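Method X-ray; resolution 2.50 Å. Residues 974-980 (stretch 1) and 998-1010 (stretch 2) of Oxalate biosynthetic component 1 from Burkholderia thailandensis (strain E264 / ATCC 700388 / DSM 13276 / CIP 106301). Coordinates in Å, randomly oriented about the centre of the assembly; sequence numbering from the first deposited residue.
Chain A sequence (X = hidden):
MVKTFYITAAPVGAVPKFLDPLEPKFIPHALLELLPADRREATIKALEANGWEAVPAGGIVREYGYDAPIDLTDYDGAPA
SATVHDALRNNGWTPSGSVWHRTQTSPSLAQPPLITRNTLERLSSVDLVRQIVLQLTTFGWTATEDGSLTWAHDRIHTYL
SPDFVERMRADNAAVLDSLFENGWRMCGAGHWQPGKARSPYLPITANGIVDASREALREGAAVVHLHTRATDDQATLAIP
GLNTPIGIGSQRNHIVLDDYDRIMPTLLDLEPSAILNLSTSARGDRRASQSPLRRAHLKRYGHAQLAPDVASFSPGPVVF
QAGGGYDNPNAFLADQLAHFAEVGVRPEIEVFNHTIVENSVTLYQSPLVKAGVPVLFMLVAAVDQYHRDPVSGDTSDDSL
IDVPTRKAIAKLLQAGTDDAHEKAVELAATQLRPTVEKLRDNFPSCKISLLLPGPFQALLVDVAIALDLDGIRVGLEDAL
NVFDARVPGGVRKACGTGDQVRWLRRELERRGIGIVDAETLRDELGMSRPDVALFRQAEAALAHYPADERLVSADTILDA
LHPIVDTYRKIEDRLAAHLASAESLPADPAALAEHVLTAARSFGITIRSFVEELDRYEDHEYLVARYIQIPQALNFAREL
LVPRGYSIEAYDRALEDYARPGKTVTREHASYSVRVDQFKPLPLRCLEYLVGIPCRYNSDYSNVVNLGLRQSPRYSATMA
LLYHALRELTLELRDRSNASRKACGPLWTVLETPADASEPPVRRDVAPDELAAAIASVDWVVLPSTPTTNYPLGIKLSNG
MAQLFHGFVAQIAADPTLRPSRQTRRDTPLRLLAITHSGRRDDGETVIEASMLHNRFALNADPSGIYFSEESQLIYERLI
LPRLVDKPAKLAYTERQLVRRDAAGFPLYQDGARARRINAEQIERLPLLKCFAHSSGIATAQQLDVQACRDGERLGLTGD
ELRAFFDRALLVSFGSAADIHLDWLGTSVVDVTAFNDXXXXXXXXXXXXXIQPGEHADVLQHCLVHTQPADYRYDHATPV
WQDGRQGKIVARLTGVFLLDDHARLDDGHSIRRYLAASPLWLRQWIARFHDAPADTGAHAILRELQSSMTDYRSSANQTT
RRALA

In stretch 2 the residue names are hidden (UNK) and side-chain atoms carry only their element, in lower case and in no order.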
ATOM      1  N   PHE A 974      -0.070  11.208  22.007  1.00 68.13           N
ATOM      2  CA  PHE A 974      -0.470  11.293  20.608  1.00 68.87           C
ATOM      3  C   PHE A 974       0.765  11.288  19.717  1.00 77.63           C
ATOM      4  O   PHE A 974       1.587  12.204  19.771  1.00 76.10           O
ATOM      5  CB  PHE A 974      -1.307  12.548  20.352  1.00 81.00           C
ATOM      6  CG  PHE A 974      -2.654  12.523  21.014  1.00 84.14           C
ATOM      7  CD1 PHE A 974      -2.833  13.070  22.276  1.00 66.65           C
ATOM      8  CD2 PHE A 974      -3.743  11.952  20.377  1.00 80.56           C
ATOM      9  CE1 PHE A 974      -4.073  13.048  22.887  1.00 73.22           C
ATOM     10  CE2 PHE A 974      -4.985  11.925  20.982  1.00 85.16           C
ATOM     11  CZ  PHE A 974      -5.151  12.474  22.239  1.00 79.74           C
ATOM     12  N   GLY A 975       0.890  10.249  18.898  1.00 76.86           N
ATOM     13  CA  GLY A 975       2.055  10.088  18.052  1.00 66.25           C
ATOM     14  C   GLY A 975       3.291   9.769  18.869  1.00 69.75           C
ATOM     15  O   GLY A 975       4.201  10.590  18.981  1.00 70.43           O
ATOM     16  N   SER A 976       3.321   8.575  19.450  1.00 64.73           N
ATOM     17  CA  SER A 976       4.475   8.134  20.224  1.00 61.61           C
ATOM     18  C   SER A 976       5.653   7.827  19.306  1.00 59.78           C
ATOM     19  O   SER A 976       5.609   6.881  18.519  1.00 65.24           O
ATOM     20  CB  SER A 976       4.123   6.907  21.066  1.00 62.69           C
ATOM     21  OG  SER A 976       3.067   7.196  21.962  1.00 68.60           O
ATOM     22  N   ALA A 977       6.702   8.635  19.412  1.00 59.20           N
ATOM     23  CA  ALA A 977       7.863   8.515  18.537  1.00 65.31           C
ATOM     24  C   ALA A 977       8.974   7.688  19.178  1.00 64.03           C
ATOM     25  O   ALA A 977      10.100   7.646  18.680  1.00 67.54           O
ATOM     26  CB  ALA A 977       8.380   9.893  18.161  1.00 53.61           C
ATOM     27  N   ALA A 978       8.648   7.033  20.286  1.00 61.89           N
ATOM     28  CA  ALA A 978       9.597   6.174  20.981  1.00 67.20           C
ATOM     29  C   ALA A 978       8.880   4.944  21.518  1.00 68.29           C
ATOM     30  O   ALA A 978       7.675   4.982  21.765  1.00 69.91           O
ATOM     31  CB  ALA A 978      10.285   6.933  22.111  1.00 55.14           C
ATOM     32  N   ASP A 979       9.621   3.854  21.690  1.00 64.96           N
ATOM     33  CA  ASP A 979       9.041   2.616  22.194  1.00 53.49           C
ATOM     34  C   ASP A 979       8.565   2.764  23.630  1.00 72.97           C
ATOM     35  O   ASP A 979       9.208   3.427  24.445  1.00 62.00           O
ATOM     36  CB  ASP A 979      10.051   1.470  22.105  1.00 55.86           C
ATOM     37  CG  ASP A 979      10.227   0.953  20.693  1.00 72.57           C
ATOM     38  OD1 ASP A 979       9.307   1.138  19.868  1.00 73.95           O
ATOM     39  OD2 ASP A 979      11.283   0.346  20.411  1.00 76.68           O
ATOM     40  N   ILE A 980       7.428   2.148  23.931  1.00 74.58           N
ATOM     41  CA  ILE A 980       6.944   2.073  25.302  1.00 73.57           C
ATOM     42  C   ILE A 980       7.399   0.760  25.919  1.00 73.98           C
ATOM     43  O   ILE A 980       6.908  -0.311  25.557  1.00 71.43           O
ATOM     44  CB  ILE A 980       5.414   2.175  25.381  1.00 77.66           C
ATOM     45  CG1 ILE A 980       4.934   3.497  24.780  1.00 74.93           C
ATOM     46  CG2 ILE A 980       4.952   2.046  26.825  1.00 68.86           C
ATOM     47  CD1 ILE A 980       3.430   3.663  24.802  1.00 58.13           C
ATOM     48  N   UNK A 998       5.071   8.692   9.779  1.00 55.54           N
ATOM     49  CA  UNK A 998       6.327   8.045   9.433  1.00 59.74           C
ATOM     50  C   UNK A 998       7.450   8.390  10.412  1.00 66.07           C
ATOM     51  O   UNK A 998       8.359   7.589  10.623  1.00 66.36           O
ATOM     52  c   UNK A 998       6.761   8.407   7.995  1.00 53.97           C
ATOM     53  c   UNK A 998       5.759   7.864   6.994  1.00 55.48           C
ATOM     54  c   UNK A 998       6.917   9.914   7.839  1.00 53.22           C
ATOM     55  N   UNK A 999       7.383   9.570  11.020  1.00 69.20           N
ATOM     56  CA  UNK A 999       8.413   9.967  11.974  1.00 77.30           C
ATOM     57  C   UNK A 999       8.250   9.201  13.281  1.00 70.04           C
ATOM     58  O   UNK A 999       9.242   8.822  13.909  1.00 68.08           O
ATOM     59  n   UNK A 999      12.210  15.260  15.083  1.00119.49           N
ATOM     60  c   UNK A 999       9.620  13.460  13.202  1.00100.72           C
ATOM     61  c   UNK A 999       8.382  11.472  12.233  1.00 73.95           C
ATOM     62  n   UNK A 999       9.947  15.623  14.989  1.00110.40           N
ATOM     63  n   UNK A 999      10.887  13.908  13.777  1.00109.42           N
ATOM     64  c   UNK A 999      11.014  14.931  14.616  1.00111.24           C
ATOM     65  c   UNK A 999       9.698  11.998  12.790  1.00 89.50           C
ATOM     66  N   UNK A1000       7.002   8.967  13.683  1.00 53.29           N
ATOM     67  CA  UNK A1000       6.727   8.133  14.845  1.00 58.90           C
ATOM     68  C   UNK A1000       7.024   6.669  14.545  1.00 62.58           C
ATOM     69  O   UNK A1000       7.517   5.942  15.405  1.00 58.77           O
ATOM     70  o   UNK A1000       5.037   9.583  15.820  1.00 76.45           O
ATOM     71  c   UNK A1000       5.277   8.287  15.298  1.00 66.68           C
ATOM     72  N   UNK A1001       6.717   6.243  13.323  1.00 67.12           N
ATOM     73  CA  UNK A1001       6.999   4.875  12.904  1.00 69.68           C
ATOM     74  C   UNK A1001       8.495   4.594  12.911  1.00 64.33           C
ATOM     75  O   UNK A1001       8.940   3.577  13.439  1.00 60.69           O
ATOM     76  c   UNK A1001       4.761   3.473  10.046  1.00 86.54           C
ATOM     77  c   UNK A1001       6.427   4.602  11.515  1.00 66.91           C
ATOM     78  c   UNK A1001       5.104   3.837  11.473  1.00 74.67           C
ATOM     79  c   UNK A1001       5.176   2.594  12.336  1.00 57.67           C
ATOM     80  N   UNK A1002       9.266   5.507  12.328  1.00 52.81           N
ATOM     81  CA  UNK A1002      10.717   5.360  12.258  1.00 55.15           C
ATOM     82  C   UNK A1002      11.350   5.329  13.647  1.00 61.79           C
ATOM     83  O   UNK A1002      12.437   4.783  13.831  1.00 67.24           O
ATOM     84  c   UNK A1002      11.323   6.486  11.429  1.00 46.14           C
ATOM     85  N   UNK A1003      10.663   5.914  14.622  1.00 60.77           N
ATOM     86  CA  UNK A1003      11.179   5.985  15.976  1.00 55.49           C
ATOM     87  C   UNK A1003      10.713   4.850  16.869  1.00 62.08           C
ATOM     88  O   UNK A1003      11.103   4.773  18.033  1.00 62.98           O
ATOM     89  N   UNK A1004       9.880   3.966  16.327  1.00 54.11           N
ATOM     90  CA  UNK A1004       9.318   2.871  17.114  1.00 50.11           C
ATOM     91  C   UNK A1004       9.573   1.514  16.469  1.00 58.16           C
ATOM     92  O   UNK A1004      10.010   1.432  15.322  1.00 54.33           O
ATOM     93  c   UNK A1004       7.531   4.215  18.248  1.00 57.45           C
ATOM     94  o   UNK A1004       7.176   3.288  16.053  1.00 60.42           O
ATOM     95  c   UNK A1004       7.806   3.045  17.318  1.00 59.42           C
ATOM     96  N   UNK A1005       9.296   0.448  17.216  1.00 55.04           N
ATOM     97  CA  UNK A1005       9.527  -0.908  16.726  1.00 60.17           C
ATOM     98  C   UNK A1005       8.317  -1.810  16.944  1.00 59.56           C
ATOM     99  O   UNK A1005       8.353  -2.994  16.614  1.00 71.10           O
ATOM    100  c   UNK A1005      10.754  -1.557  17.404  1.00 57.07           C
ATOM    101  c   UNK A1005      12.015  -0.747  17.134  1.00 49.55           C
ATOM    102  o   UNK A1005      10.535  -1.640  18.818  1.00 59.60           O
ATOM    103  N   UNK A1006       7.249  -1.248  17.502  1.00 77.83           N
ATOM    104  CA  UNK A1006       6.027  -2.006  17.745  1.00 75.77           C
ATOM    105  C   UNK A1006       5.341  -2.361  16.429  1.00 75.13           C
ATOM    106  O   UNK A1006       5.228  -1.520  15.539  1.00 66.70           O
ATOM    107  o   UNK A1006       3.891  -1.953  18.917  1.00 76.27           O
ATOM    108  c   UNK A1006       5.071  -1.216  18.642  1.00 76.51           C
ATOM    109  N   UNK A1007       4.886  -3.605  16.313  1.00 78.49           N
ATOM    110  CA  UNK A1007       4.221  -4.066  15.097  1.00 79.38           C
ATOM    111  C   UNK A1007       2.768  -3.600  15.019  1.00 81.32           C
ATOM    112  O   UNK A1007       2.145  -3.657  13.957  1.00 79.18           O
ATOM    113  n   UNK A1007       6.968  -8.266  14.643  1.00 95.48           N
ATOM    114  c   UNK A1007       4.277  -5.593  15.002  1.00 77.65           C
ATOM    115  c   UNK A1007       5.679  -6.165  14.889  1.00 82.65           C
ATOM    116  c   UNK A1007       5.633  -7.677  14.724  1.00 87.01           C
ATOM    117  c   UNK A1007       7.602  -8.527  13.505  1.00106.27           C
ATOM    118  n   UNK A1007       7.024  -8.251  12.343  1.00 98.34           N
ATOM    119  n   UNK A1007       8.815  -9.063  13.528  1.00113.24           N
ATOM    120  N   UNK A1008       2.233  -3.138  16.146  1.00 72.32           N
ATOM    121  CA  UNK A1008       0.843  -2.697  16.218  1.00 69.03           C
ATOM    122  C   UNK A1008       0.570  -1.463  15.359  1.00 65.69           C
ATOM    123  O   UNK A1008      -0.563  -1.232  14.935  1.00 89.34           O
ATOM    124  c   UNK A1008      -0.436  -5.582  19.197  1.00103.80           C
ATOM    125  c   UNK A1008       0.350  -3.636  18.524  1.00 85.44           C
ATOM    126  n   UNK A1008      -0.576  -4.630  18.291  1.00 97.66           N
ATOM    127  c   UNK A1008       0.452  -2.410  17.672  1.00 66.54           C
ATOM    128  n   UNK A1008       0.546  -5.239  20.012  1.00110.58           N
ATOM    129  c   UNK A1008       1.054  -4.026  19.614  1.00103.28           C
ATOM    130  N   UNK A1009       1.609  -0.674  15.103  1.00 68.17           N
ATOM    131  CA  UNK A1009       1.469   0.553  14.321  1.00 65.57           C
ATOM    132  C   UNK A1009       1.365   0.280  12.823  1.00 59.82           C
ATOM    133  O   UNK A1009       1.048   1.179  12.042  1.00 67.11           O
ATOM    134  c   UNK A1009       1.679   2.047  16.850  1.00 71.20           C
ATOM    135  c   UNK A1009       1.803   2.499  18.152  1.00 67.52           C
ATOM    136  o   UNK A1009       3.181   3.351  19.908  1.00 73.85           O
ATOM    137  c   UNK A1009       2.649   1.495  14.579  1.00 67.06           C
ATOM    138  c   UNK A1009       4.144   2.853  17.797  1.00 60.15           C
ATOM    139  c   UNK A1009       3.040   2.900  18.618  1.00 70.74           C
ATOM    140  c   UNK A1009       4.009   2.399  16.501  1.00 59.18           C
ATOM    141  c   UNK A1009       2.780   1.986  16.005  1.00 73.10           C
ATOM    142  N   UNK A1010       1.639  -0.959  12.425  1.00 66.17           N
ATOM    143  CA  UNK A1010       1.678  -1.317  11.010  1.00 68.85           C
ATOM    144  C   UNK A1010       0.359  -1.914  10.529  1.00 71.42           C
ATOM    145  O   UNK A1010      -0.113  -2.919  11.067  1.00 70.37           O
ATOM    146  c   UNK A1010       2.830  -2.702   9.246  1.00 49.16           C
ATOM    147  c   UNK A1010       2.815  -2.317  10.722  1.00 68.94           C
ATOM    148  c   UNK A1010       4.152  -1.729  11.141  1.00 48.66           C
TER
HETATM  149  O   HOH W   1       5.751   2.717  21.232  1.00 65.71           O

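Position 998 carries three carbons, one bearing the other two, and lies beyond reach of stretch 1; branching at CB with no heteroatom identifies V998. At 999 three carbons lead to a nitrogen and then a carbon holding two more nitrogens, a guanidinium: R999. Its extended chain makes no close contact, and its backbone O lies 4.5 Å from A977 CB.

Position 1000 has one carbon and one oxygen. The oxygen is 3.4 Å from G975 O, and CB is 3.5 Å from S976 O. This is S1000, whose CA approaches A977 CA to 3.9 Å, a spacing that leaves room for little between the backbones. Four carbons forked at the second mark 1001 as L1001, its CA-to-CB bond pointing away. The single carbon at 1002 gives A1002, also directed away; its N donates to V998 O at 2.8 Å, a helical bond.

Position 1003 has no side-chain atoms, hence G1003. An ideal CB here would lie 2.2 Å from A977 O, a clash, so the bare CA is what allows the close approach. At 1004 one carbon carries an oxygen and a carbon: T1004. Its OG1 donates to S1000 O at 2.8 Å, turned back on its own stretch, while CG2 packs 3.3 Å from S976 O and 3.6 Å from A978 O.

The same branched set recurs at 1005, but here the oxygen lies 2.7 Å from D979 OD2. This is T1005, and OG1 donates that hydrogen bond. One carbon and one oxygen at 1006 give S1006, whose OG accepts a weak bond from the N of 1008 at 3.4 Å. Position 1007 repeats the guanidinium pattern, R1007, exposed and out of reach. One carbon and a five-membered ring of three carbons and two nitrogens make 1008 H1008, likewise distant.

At 1009 a six-carbon ring bears an oxygen: Y1009. Its CA-to-CB bond points toward stretch 1, and OH comes 3.9 Å from S976 CB. Position 1010 holds three carbons, one carrying the other two, and is out of reach of stretch 1; this is V1010.

The contact combines close backbone packing with a carboxylate clamp. D979 OD1 accepts from T1005 N at 2.7 Å (N-H...O angle 145°), so both carboxylate oxygens engage one residue. A977 O and G1003 O, 3.1 Å apart, are both acceptors and cannot bond; CA-H...O contacts from G1003 CA to A977 O (3.4 Å) and A978 CA to G1003 O (3.6 Å) accompany this approach. Water 1 bridges the stretches, donating to A978 O at 3.0 Å and lying 3.0 Å from Y1009 OH.

Stretch 2 998-1010: VRSLAGTTSRHYV
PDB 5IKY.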